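Local structure of lectin (Colocasia esculenta, 5T1X) at the interface of chains A and B. The protein binds mannose as a GNA-related plant lectin, agglutinates rabbit erythrocytes and assembles with its partner chain into a heterotetramer built from two heterodimers. Coordinates in Å, arbitrary orientation; residue numbers count along the deposited sequence, not the author numbering. Chains: chain A, Lectin; chain B, Lectin.

The interface of chains A and B. Residues chain A 35, 40, 92-94; chain B 106-109.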
# COMPACT_ATOMS: atom_id res chain seq x y z
N LEU A 35 -4.19 -13.18 11.98
CA LEU A 35 -5.06 -12.21 11.32
C LEU A 35 -6.47 -12.45 11.83
O LEU A 35 -7.19 -13.30 11.30
CB LEU A 35 -4.95 -12.32 9.79
CG LEU A 35 -5.71 -11.25 8.98
CD1 LEU A 35 -5.35 -9.85 9.42
CD2 LEU A 35 -5.42 -11.40 7.49
N TRP A 40 -6.59 -16.71 9.31
CA TRP A 40 -5.18 -16.98 9.00
C TRP A 40 -4.29 -16.74 10.21
O TRP A 40 -4.49 -15.79 10.97
CB TRP A 40 -4.68 -16.12 7.82
CG TRP A 40 -3.30 -16.51 7.34
CD1 TRP A 40 -2.99 -17.46 6.42
CD2 TRP A 40 -2.05 -16.00 7.83
NE1 TRP A 40 -1.63 -17.55 6.27
CE2 TRP A 40 -1.03 -16.66 7.12
CE3 TRP A 40 -1.69 -15.01 8.76
CZ2 TRP A 40 0.33 -16.40 7.33
CZ3 TRP A 40 -0.35 -14.73 8.96
CH2 TRP A 40 0.65 -15.42 8.25
N ARG A 92 -7.60 -9.72 4.09
CA ARG A 92 -6.41 -10.48 3.70
C ARG A 92 -5.18 -9.60 3.78
O ARG A 92 -5.27 -8.41 3.50
CB ARG A 92 -6.53 -11.14 2.30
CG ARG A 92 -6.86 -10.22 1.14
CD ARG A 92 -7.18 -11.02 -0.11
NE ARG A 92 -7.27 -10.16 -1.29
CZ ARG A 92 -8.38 -9.55 -1.69
NH1 ARG A 92 -9.51 -9.69 -1.02
NH2 ARG A 92 -8.36 -8.78 -2.78
N LEU A 93 -4.04 -10.19 4.18
CA LEU A 93 -2.77 -9.48 4.20
C LEU A 93 -2.09 -9.81 2.89
O LEU A 93 -1.99 -10.99 2.53
CB LEU A 93 -1.90 -9.87 5.42
CG LEU A 93 -0.49 -9.26 5.47
CD1 LEU A 93 -0.54 -7.77 5.78
CD2 LEU A 93 0.37 -9.99 6.48
N VAL A 94 -1.72 -8.78 2.14
CA VAL A 94 -1.16 -8.96 0.79
C VAL A 94 0.18 -8.24 0.68
O VAL A 94 0.28 -7.07 1.04
CB VAL A 94 -2.16 -8.43 -0.29
CG1 VAL A 94 -1.65 -8.73 -1.70
CG2 VAL A 94 -3.57 -9.00 -0.11
N TRP B 106 2.13 -12.36 -2.75
CA TRP B 106 1.77 -13.25 -1.65
C TRP B 106 0.52 -12.73 -0.98
O TRP B 106 0.36 -11.51 -0.84
CB TRP B 106 2.93 -13.33 -0.63
CG TRP B 106 2.72 -14.32 0.48
CD1 TRP B 106 3.11 -15.63 0.50
CD2 TRP B 106 2.10 -14.07 1.75
NE1 TRP B 106 2.76 -16.21 1.70
CE2 TRP B 106 2.12 -15.28 2.47
CE3 TRP B 106 1.49 -12.94 2.33
CZ2 TRP B 106 1.59 -15.39 3.77
CZ3 TRP B 106 0.97 -13.05 3.61
CH2 TRP B 106 1.04 -14.26 4.32
N GLU B 107 -0.37 -13.64 -0.55
CA GLU B 107 -1.60 -13.27 0.14
C GLU B 107 -1.96 -14.34 1.18
O GLU B 107 -1.58 -15.51 1.03
CB GLU B 107 -2.77 -13.07 -0.86
CG GLU B 107 -3.05 -14.28 -1.74
CD GLU B 107 -4.17 -14.20 -2.76
OE1 GLU B 107 -4.80 -13.13 -2.89
OE2 GLU B 107 -4.42 -15.23 -3.42
N THR B 108 -2.70 -13.93 2.24
CA THR B 108 -3.15 -14.87 3.29
C THR B 108 -4.30 -15.74 2.78
O THR B 108 -4.40 -16.90 3.18
CB THR B 108 -3.57 -14.14 4.58
OG1 THR B 108 -4.51 -13.11 4.27
CG2 THR B 108 -2.39 -13.57 5.34
N SER B 109 -5.16 -15.18 1.90
CA SER B 109 -6.33 -15.89 1.37
C SER B 109 -6.57 -15.60 -0.12
O SER B 109 -6.39 -14.47 -0.58
CB SER B 109 -7.58 -15.50 2.17
OG SER B 109 -8.73 -16.18 1.70
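B:Thr108 reaches into chain A between A:Trp40 and A:Leu93. The methyl B:Thr108 CG2 lies over one face of the A:Trp40 indole, 3.5 Å from CD2 at the fusion of the two rings, a CH-pi contact shared by both; on its other flank it touches A:Leu93 CB at 3.7 Å. The hydroxyl points toward the chain A strand: with B:Thr108 OG1 set between the backbone N and the carbonyl carbon (chi1 52°), it accepts the A:Leu93 N-H at 3.0 Å from N to OG1. B:Thr108 N donates in return to A:Leu93 O, 3.0 Å away and in the carbonyl plane, so a side chain and a backbone amide of one residue clamp both polar backbone groups of A:Leu93. The second tryptophan, B:Trp106, stands edge-on over the rim of the same A:Trp40 face, its CH2 3.8 Å from A:Trp40 CZ2; the indole planes are nearly at right angles and do not stack. A:Arg92 CD packs 3.6 Å from B:Ser109 O, while the guanidinium stands perpendicular to the B:Glu107 carboxylate; A:Arg92 NE and B:Glu107 OE1, 4.2 Å apart, may attract each other but form no salt bridge. A:Val94 and B:Glu107 form an antiparallel bridge, through which strand 104-107 of chain B lies against strand 92-96 of chain A. This is the C-terminal strand exchange typical of GNA-related lectin dimers, here carrying the tail of chain B into the bulb-lectin fold of chain A.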